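Local coordinates for DNA polymerase III, gamma subunit-related protein (Thermotoga maritima, PDB 2GNO), which is related to the gamma subunit of DNA polymerase III and may bind DNA, though its exact role is not established, at residues 49-54 and 77-82; 41-46 and 81-86. All blocks are in the same frame, centred on the assembly; numbering follows the deposited sequence.

Contact 1 (49-54 and 77-82); sequences ASDVLE and SPELYT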
ATOM      1  N   ALA A  49      17.127  13.786  -7.894  1.00 29.88           N
ATOM      2  CA  ALA A  49      15.861  13.796  -8.673  1.00 29.24           C
ATOM      3  C   ALA A  49      16.053  13.804 -10.179  1.00 29.60           C
ATOM      4  O   ALA A  49      15.165  13.410 -10.927  1.00 29.25           O
ATOM      5  CB  ALA A  49      14.980  14.954  -8.257  1.00 30.44           C
ATOM      6  N   SER A  50      17.198  14.294 -10.631  1.00 30.53           N
ATOM      7  CA  SER A  50      17.528  14.298 -12.045  1.00 30.27           C
ATOM      8  C   SER A  50      17.810  12.886 -12.582  1.00 28.71           C
ATOM      9  O   SER A  50      17.717  12.673 -13.786  1.00 29.23           O
ATOM     10  CB  SER A  50      18.795  15.118 -12.241  1.00 30.27           C
ATOM     11  OG  SER A  50      19.835  14.559 -11.470  1.00 34.29           O
ATOM     12  N   ASP A  51      18.187  11.953 -11.691  1.00 26.08           N
ATOM     13  CA  ASP A  51      18.515  10.549 -12.045  1.00 24.20           C
ATOM     14  C   ASP A  51      17.432   9.464 -11.820  1.00 23.70           C
ATOM     15  O   ASP A  51      17.529   8.404 -12.419  1.00 23.47           O
ATOM     16  CB  ASP A  51      19.795  10.138 -11.317  1.00 22.72           C
ATOM     17  CG  ASP A  51      21.015  10.948 -11.754  1.00 25.55           C
ATOM     18  OD1 ASP A  51      20.861  11.853 -12.576  1.00 29.47           O
ATOM     19  OD2 ASP A  51      22.141  10.677 -11.285  1.00 25.89           O
ATOM     20  N   VAL A  52      16.451   9.715 -10.961  1.00 23.55           N
ATOM     21  CA  VAL A  52      15.351   8.782 -10.679  1.00 25.72           C
ATOM     22  C   VAL A  52      13.996   9.500 -10.638  1.00 28.56           C
ATOM     23  O   VAL A  52      13.819  10.464  -9.879  1.00 29.96           O
ATOM     24  CB  VAL A  52      15.504   8.056  -9.306  1.00 24.42           C
ATOM     25  CG1 VAL A  52      14.384   7.020  -9.100  1.00 26.61           C
ATOM     26  CG2 VAL A  52      16.865   7.413  -9.170  1.00 21.64           C
ATOM     27  N   LEU A  53      13.029   8.997 -11.408  1.00 29.12           N
ATOM     28  CA  LEU A  53      11.682   9.565 -11.463  1.00 26.90           C
ATOM     29  C   LEU A  53      10.692   8.536 -10.935  1.00 27.78           C
ATOM     30  O   LEU A  53      10.703   7.392 -11.368  1.00 25.07           O
ATOM     31  CB  LEU A  53      11.292   9.922 -12.899  1.00 27.53           C
ATOM     32  CG  LEU A  53       9.826  10.348 -13.136  1.00 27.76           C
ATOM     33  CD1 LEU A  53       9.494  11.615 -12.391  1.00 27.37           C
ATOM     34  CD2 LEU A  53       9.553  10.489 -14.604  1.00 26.19           C
ATOM     35  N   GLU A  54       9.824   8.967 -10.028  1.00 25.51           N
ATOM     36  CA  GLU A  54       8.799   8.117  -9.458  1.00 27.03           C
ATOM     37  C   GLU A  54       7.448   8.554 -10.001  1.00 26.92           C
ATOM     38  O   GLU A  54       7.112   9.737  -9.945  1.00 27.94           O
ATOM     39  CB  GLU A  54       8.827   8.223  -7.945  1.00 25.99           C
ATOM     40  CG  GLU A  54       7.976   7.211  -7.198  1.00 33.12           C
ATOM     41  CD  GLU A  54       8.064   7.383  -5.683  1.00 33.82           C
ATOM     42  OE1 GLU A  54       8.783   8.283  -5.218  1.00 43.43           O
ATOM     43  OE2 GLU A  54       7.410   6.618  -4.952  1.00 46.52           O
ATOM     44  N   SER A  77      20.593  12.190 -20.240  1.00 32.75           N
ATOM     45  CA  SER A  77      21.467  11.324 -19.461  1.00 33.93           C
ATOM     46  C   SER A  77      21.415  11.605 -17.960  1.00 33.27           C
ATOM     47  O   SER A  77      21.000  12.692 -17.541  1.00 32.68           O
ATOM     48  CB  SER A  77      22.924  11.525 -19.902  1.00 34.53           C
ATOM     49  OG  SER A  77      23.104  11.181 -21.256  1.00 36.20           O
ATOM     50  N   PRO A  78      21.791  10.609 -17.139  1.00 33.78           N
ATOM     51  CA  PRO A  78      21.865  10.846 -15.701  1.00 32.86           C
ATOM     52  C   PRO A  78      23.048  11.761 -15.372  1.00 35.16           C
ATOM     53  O   PRO A  78      24.042  11.758 -16.117  1.00 33.62           O
ATOM     54  CB  PRO A  78      22.133   9.455 -15.146  1.00 33.60           C
ATOM     55  CG  PRO A  78      22.813   8.745 -16.255  1.00 34.38           C
ATOM     56  CD  PRO A  78      22.100   9.197 -17.461  1.00 33.46           C
ATOM     57  N   GLU A  79      22.936  12.534 -14.291  1.00 35.51           N
ATOM     58  CA  GLU A  79      23.990  13.450 -13.869  1.00 36.88           C
ATOM     59  C   GLU A  79      25.098  12.752 -13.101  1.00 35.78           C
ATOM     60  O   GLU A  79      26.265  12.814 -13.495  1.00 34.03           O
ATOM     61  CB  GLU A  79      23.423  14.573 -12.992  1.00 38.80           C
ATOM     62  CG  GLU A  79      22.404  15.468 -13.685  1.00 43.54           C
ATOM     63  CD  GLU A  79      21.951  16.659 -12.825  1.00 50.28           C
ATOM     64  OE1 GLU A  79      22.487  16.865 -11.705  1.00 47.69           O
ATOM     65  OE2 GLU A  79      21.052  17.398 -13.287  1.00 55.22           O
ATOM     66  N   LEU A  80      24.716  12.097 -12.004  1.00 32.63           N
ATOM     67  CA  LEU A  80      25.636  11.390 -11.105  1.00 31.01           C
ATOM     68  C   LEU A  80      25.693   9.898 -11.340  1.00 29.75           C
ATOM     69  O   LEU A  80      26.769   9.285 -11.276  1.00 28.91           O
ATOM     70  CB  LEU A  80      25.179  11.590  -9.661  1.00 33.02           C
ATOM     71  CG  LEU A  80      25.092  13.028  -9.147  1.00 34.99           C
ATOM     72  CD1 LEU A  80      24.433  13.069  -7.777  1.00 41.67           C
ATOM     73  CD2 LEU A  80      26.461  13.661  -9.104  1.00 41.49           C
ATOM     74  N   TYR A  81      24.525   9.299 -11.542  1.00 28.02           N
ATOM     75  CA  TYR A  81      24.446   7.877 -11.765  1.00 26.47           C
ATOM     76  C   TYR A  81      24.937   7.419 -13.140  1.00 25.69           C
ATOM     77  O   TYR A  81      25.018   8.204 -14.073  1.00 25.44           O
ATOM     78  CB  TYR A  81      23.005   7.355 -11.585  1.00 25.32           C
ATOM     79  CG  TYR A  81      22.370   7.250 -10.203  1.00 26.12           C
ATOM     80  CD1 TYR A  81      23.125   7.190  -9.039  1.00 28.15           C
ATOM     81  CD2 TYR A  81      21.018   6.886 -10.101  1.00 26.79           C
ATOM     82  CE1 TYR A  81      22.520   6.977  -7.807  1.00 27.11           C
ATOM     83  CE2 TYR A  81      20.422   6.640  -8.872  1.00 23.61           C
ATOM     84  CZ  TYR A  81      21.182   6.694  -7.732  1.00 24.02           C
ATOM     85  OH  TYR A  81      20.603   6.450  -6.515  1.00 24.97           O
ATOM     86  N   THR A  82      25.275   6.135 -13.240  1.00 27.56           N
ATOM     87  CA  THR A  82      25.689   5.507 -14.504  1.00 29.20           C
ATOM     88  C   THR A  82      24.407   5.364 -15.343  1.00 30.45           C
ATOM     89  O   THR A  82      24.405   5.651 -16.541  1.00 28.82           O
ATOM     90  CB  THR A  82      26.347   4.124 -14.261  1.00 29.71           C
ATOM     91  OG1 THR A  82      27.539   4.301 -13.493  1.00 36.88           O
ATOM     92  CG2 THR A  82      26.719   3.434 -15.558  1.00 32.78           C
TER
HETATM   93  O   HOH W   1      19.288  14.383 -15.836  1.00 54.18           O
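At the edge of the parallel sheet of this P-loop NTPase-type domain, just before strand 52-55 begins, the carboxylate of Asp51 is clasped by three successive backbone N-H groups of the loop that leads into strand 84-88. OD1 of Asp51 accepts from Glu79 N at 2.8 Å. Asp51 OD2 takes two donors at once. Tyr81 N lies 2.8 Å from Asp51 OD2, and its bond is nearly straight, with an N-H...O angle of 171°. Leu80 N is 3.0 Å from the same Asp51 OD2, in a more bent bond (140°). The loop thus meets both oxygens on their syn sides, with two of the amides, those of Glu79 and Tyr81, tilted out of the carboxylate plane. CG of Asp51 stands anti to its own carbonyl carbon (chi1 -64°), which puts CG on the side of the loop. The group is buried, and the row of N-H dipoles would be expected to stabilise its negative charge.

Tyr81 adds an apolar side to the junction. Its ring lies beside the CB of Asp51, and its CE2 packs against CG2 of Val52 at 3.7 Å; Val52 also lines the pocket that holds a 2-ethoxyethanol molecule, together with Leu36, Pro47 and Ala49.

On the more exposed flank, the extended side chain of Glu79 passes Ser50, whose OG lies 3.3 Å from Glu79 CD. A water bridges the two backbones there, giving one hydrogen to Ser50 O and the other to Ser77 O. The Ser50 hydroxyl donates instead to the neighbouring carboxylate: Ser50 OG sits 3.1 Å from Asp51 OD1, well above the carboxylate plane and on the opposite face from Glu79 N.

Contact 2 (41-46 and 81-86); sequences YVEKFP and YTRKYV
Glu43, in the last turn of helix 30-43, grips the 81-86 segment with both carboxylate oxygens. Among the hydrogen bonds, Thr82 N points almost straight at Glu43 OE1 (3.1 Å, 173°), approaching from above the carboxylate plane. Glu43 OE2 takes two donors from opposite faces of that plane: Arg83 N on the syn side and the Tyr85 hydroxyl on the anti side, with Tyr85 OH 2.8 Å from OE2. A water also joins Glu43 OE1 to Thr82 OG1. Tyr81 OH donates to Phe45 O at 2.8 Å, tying down the chain just past the helix.

The aliphatic contacts centre on a CH-pi interaction. A bend at chi2 (-74°) folds the Glu43 carboxylate back toward the loop, while Glu43 CG sits over the middle of the Tyr81 ring, 3.4 Å from its centroid. Val42 CG1 lies against Tyr85 OH at 3.3 Å.

Pro39 of the same helix touches Tyr81 and Tyr85, and the Arg83 side chain reaches Ile13 of helix 5-14. The contact thus fastens the C-terminal end of helix 30-43 to the loop entering strand 84-88 and to the start of that strand, next to edge strand 52-55.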
ATOM      1  N   TYR A  41      20.821   0.735  -4.527  1.00 25.95           N
ATOM      2  CA  TYR A  41      21.493  -0.545  -4.377  1.00 21.50           C
ATOM      3  C   TYR A  41      22.418  -0.828  -5.573  1.00 24.75           C
ATOM      4  O   TYR A  41      23.517  -1.324  -5.391  1.00 21.76           O
ATOM      5  CB  TYR A  41      20.514  -1.682  -4.187  1.00 22.47           C
ATOM      6  CG  TYR A  41      21.232  -2.957  -3.812  1.00 23.22           C
ATOM      7  CD1 TYR A  41      21.548  -3.228  -2.495  1.00 32.71           C
ATOM      8  CD2 TYR A  41      21.656  -3.858  -4.792  1.00 34.83           C
ATOM      9  CE1 TYR A  41      22.263  -4.380  -2.154  1.00 32.71           C
ATOM     10  CE2 TYR A  41      22.338  -5.006  -4.456  1.00 30.29           C
ATOM     11  CZ  TYR A  41      22.642  -5.264  -3.142  1.00 35.10           C
ATOM     12  OH  TYR A  41      23.337  -6.412  -2.807  1.00 34.76           O
ATOM     13  N   VAL A  42      21.983  -0.503  -6.786  1.00 26.00           N
ATOM     14  CA  VAL A  42      22.822  -0.719  -7.963  1.00 26.12           C
ATOM     15  C   VAL A  42      23.970   0.287  -8.043  1.00 27.67           C
ATOM     16  O   VAL A  42      25.089  -0.083  -8.352  1.00 27.79           O
ATOM     17  CB  VAL A  42      22.000  -0.604  -9.277  1.00 25.43           C
ATOM     18  CG1 VAL A  42      22.891  -0.676 -10.547  1.00 25.04           C
ATOM     19  CG2 VAL A  42      20.935  -1.672  -9.346  1.00 21.09           C
ATOM     20  N   GLU A  43      23.680   1.552  -7.770  1.00 26.97           N
ATOM     21  CA  GLU A  43      24.638   2.616  -7.899  1.00 27.21           C
ATOM     22  C   GLU A  43      25.521   2.874  -6.689  1.00 30.40           C
ATOM     23  O   GLU A  43      26.530   3.554  -6.831  1.00 30.74           O
ATOM     24  CB  GLU A  43      23.891   3.903  -8.245  1.00 26.75           C
ATOM     25  CG  GLU A  43      23.036   3.836  -9.520  1.00 26.33           C
ATOM     26  CD  GLU A  43      23.832   3.862 -10.817  1.00 23.12           C
ATOM     27  OE1 GLU A  43      25.017   4.219 -10.803  1.00 30.77           O
ATOM     28  OE2 GLU A  43      23.233   3.556 -11.862  1.00 24.57           O
ATOM     29  N   LYS A  44      25.139   2.353  -5.518  1.00 29.56           N
ATOM     30  CA  LYS A  44      25.873   2.551  -4.273  1.00 28.77           C
ATOM     31  C   LYS A  44      26.042   4.024  -4.001  1.00 27.98           C
ATOM     32  O   LYS A  44      27.120   4.477  -3.610  1.00 24.90           O
ATOM     33  CB  LYS A  44      27.240   1.838  -4.288  1.00 28.35           C
ATOM     34  CG  LYS A  44      27.193   0.370  -4.678  1.00 31.87           C
ATOM     35  CD  LYS A  44      26.264  -0.416  -3.799  1.00 35.66           C
ATOM     36  CE  LYS A  44      26.278  -1.862  -4.169  1.00 38.92           C
ATOM     37  NZ  LYS A  44      25.235  -2.618  -3.433  1.00 32.18           N
ATOM     38  N   PHE A  45      24.977   4.774  -4.254  1.00 27.00           N
ATOM     39  CA  PHE A  45      24.980   6.205  -4.058  1.00 24.83           C
ATOM     40  C   PHE A  45      23.501   6.589  -3.989  1.00 24.18           C
ATOM     41  O   PHE A  45      22.695   5.995  -4.698  1.00 25.90           O
ATOM     42  CB  PHE A  45      25.678   6.905  -5.226  1.00 24.44           C
ATOM     43  CG  PHE A  45      26.152   8.292  -4.908  1.00 22.81           C
ATOM     44  CD1 PHE A  45      27.386   8.476  -4.292  1.00 25.50           C
ATOM     45  CD2 PHE A  45      25.397   9.404  -5.242  1.00 32.31           C
ATOM     46  CE1 PHE A  45      27.853   9.737  -3.986  1.00 25.69           C
ATOM     47  CE2 PHE A  45      25.857  10.676  -4.935  1.00 29.41           C
ATOM     48  CZ  PHE A  45      27.079  10.845  -4.307  1.00 29.48           C
ATOM     49  N   PRO A  46      23.127   7.567  -3.148  1.00 26.71           N
ATOM     50  CA  PRO A  46      21.707   7.938  -3.076  1.00 26.75           C
ATOM     51  C   PRO A  46      21.225   8.689  -4.339  1.00 27.60           C
ATOM     52  O   PRO A  46      22.036   9.306  -5.018  1.00 25.94           O
ATOM     53  CB  PRO A  46      21.643   8.827  -1.843  1.00 27.24           C
ATOM     54  CG  PRO A  46      22.954   8.790  -1.255  1.00 27.54           C
ATOM     55  CD  PRO A  46      23.931   8.403  -2.246  1.00 27.83           C
ATOM     56  N   TYR A  81      24.525   9.299 -11.542  1.00 28.02           N
ATOM     57  CA  TYR A  81      24.446   7.877 -11.765  1.00 26.47           C
ATOM     58  C   TYR A  81      24.937   7.419 -13.140  1.00 25.69           C
ATOM     59  O   TYR A  81      25.018   8.204 -14.073  1.00 25.44           O
ATOM     60  CB  TYR A  81      23.005   7.355 -11.585  1.00 25.32           C
ATOM     61  CG  TYR A  81      22.370   7.250 -10.203  1.00 26.12           C
ATOM     62  CD1 TYR A  81      23.125   7.190  -9.039  1.00 28.15           C
ATOM     63  CD2 TYR A  81      21.018   6.886 -10.101  1.00 26.79           C
ATOM     64  CE1 TYR A  81      22.520   6.977  -7.807  1.00 27.11           C
ATOM     65  CE2 TYR A  81      20.422   6.640  -8.872  1.00 23.61           C
ATOM     66  CZ  TYR A  81      21.182   6.694  -7.732  1.00 24.02           C
ATOM     67  OH  TYR A  81      20.603   6.450  -6.515  1.00 24.97           O
ATOM     68  N   THR A  82      25.275   6.135 -13.240  1.00 27.56           N
ATOM     69  CA  THR A  82      25.689   5.507 -14.504  1.00 29.20           C
ATOM     70  C   THR A  82      24.407   5.364 -15.343  1.00 30.45           C
ATOM     71  O   THR A  82      24.405   5.651 -16.541  1.00 28.82           O
ATOM     72  CB  THR A  82      26.347   4.124 -14.261  1.00 29.71           C
ATOM     73  OG1 THR A  82      27.539   4.301 -13.493  1.00 36.88           O
ATOM     74  CG2 THR A  82      26.719   3.434 -15.558  1.00 32.78           C
ATOM     75  N   ARG A  83      23.319   4.933 -14.685  1.00 29.44           N
ATOM     76  CA  ARG A  83      22.014   4.775 -15.305  1.00 29.25           C
ATOM     77  C   ARG A  83      20.935   5.707 -14.724  1.00 29.16           C
ATOM     78  O   ARG A  83      21.040   6.189 -13.598  1.00 28.17           O
ATOM     79  CB  ARG A  83      21.556   3.318 -15.177  1.00 29.22           C
ATOM     80  CG  ARG A  83      22.425   2.365 -15.981  1.00 31.28           C
ATOM     81  CD  ARG A  83      22.049   0.901 -15.832  1.00 37.52           C
ATOM     82  NE  ARG A  83      22.841   0.075 -16.748  1.00 39.42           N
ATOM     83  CZ  ARG A  83      24.095  -0.343 -16.534  1.00 39.66           C
ATOM     84  NH1 ARG A  83      24.765  -0.046 -15.423  1.00 33.78           N
ATOM     85  NH2 ARG A  83      24.697  -1.076 -17.475  1.00 43.73           N
ATOM     86  N   LYS A  84      19.908   5.968 -15.529  1.00 30.27           N
ATOM     87  CA  LYS A  84      18.740   6.776 -15.150  1.00 28.53           C
ATOM     88  C   LYS A  84      17.622   5.759 -14.850  1.00 26.80           C
ATOM     89  O   LYS A  84      17.467   4.780 -15.576  1.00 27.64           O
ATOM     90  CB  LYS A  84      18.373   7.733 -16.271  1.00 30.98           C
ATOM     91  CG  LYS A  84      17.073   8.418 -16.077  1.00 35.69           C
ATOM     92  CD  LYS A  84      16.869   9.589 -17.023  1.00 33.79           C
ATOM     93  CE  LYS A  84      17.621  10.805 -16.589  1.00 28.28           C
ATOM     94  NZ  LYS A  84      17.197  12.013 -17.340  1.00 30.34           N
ATOM     95  N   TYR A  85      16.833   6.013 -13.815  1.00 23.09           N
ATOM     96  CA  TYR A  85      15.792   5.090 -13.381  1.00 24.90           C
ATOM     97  C   TYR A  85      14.402   5.697 -13.357  1.00 25.33           C
ATOM     98  O   TYR A  85      14.256   6.838 -12.991  1.00 26.49           O
ATOM     99  CB  TYR A  85      16.102   4.607 -11.964  1.00 20.02           C
ATOM    100  CG  TYR A  85      17.409   3.862 -11.852  1.00 24.65           C
ATOM    101  CD1 TYR A  85      18.622   4.550 -11.794  1.00 23.75           C
ATOM    102  CD2 TYR A  85      17.438   2.479 -11.743  1.00 22.67           C
ATOM    103  CE1 TYR A  85      19.817   3.885 -11.713  1.00 22.51           C
ATOM    104  CE2 TYR A  85      18.645   1.790 -11.676  1.00 21.70           C
ATOM    105  CZ  TYR A  85      19.834   2.513 -11.663  1.00 21.46           C
ATOM    106  OH  TYR A  85      21.050   1.906 -11.547  1.00 21.56           O
ATOM    107  N   VAL A  86      13.399   4.934 -13.782  1.00 22.31           N
ATOM    108  CA  VAL A  86      12.013   5.374 -13.721  1.00 22.96           C
ATOM    109  C   VAL A  86      11.260   4.316 -12.927  1.00 23.02           C
ATOM    110  O   VAL A  86      11.311   3.152 -13.282  1.00 28.10           O
ATOM    111  CB  VAL A  86      11.348   5.536 -15.112  1.00 23.96           C
ATOM    112  CG1 VAL A  86       9.857   5.841 -14.962  1.00 27.64           C
ATOM    113  CG2 VAL A  86      12.026   6.614 -15.902  1.00 28.90           C
TER
HETATM  114  O   HOH W   2      27.794   2.492 -11.083  1.00 58.25           O

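In the fold
Contacts 1 and 2 have centres about 7 Å apart and share Tyr81 and Thr82. Along the chain, helix 30-43 ends within segment 41-46, residues 49-54 follow and start strand 52-55, and helix 64-74 then returns the chain to 77-86, where both contacts end. Strands 52-55 and 84-88 are parallel neighbours at one margin of the five-stranded sheet, and the two contacts meet through backbone bonds, Asp51 O with Tyr85 N and Leu53 N with Tyr85 O. The approach to strand 84-88 is therefore held from the end of helix 30-43 and from the turn before strand 52-55, joining helix, edge strand and inner strand at one corner of the domain.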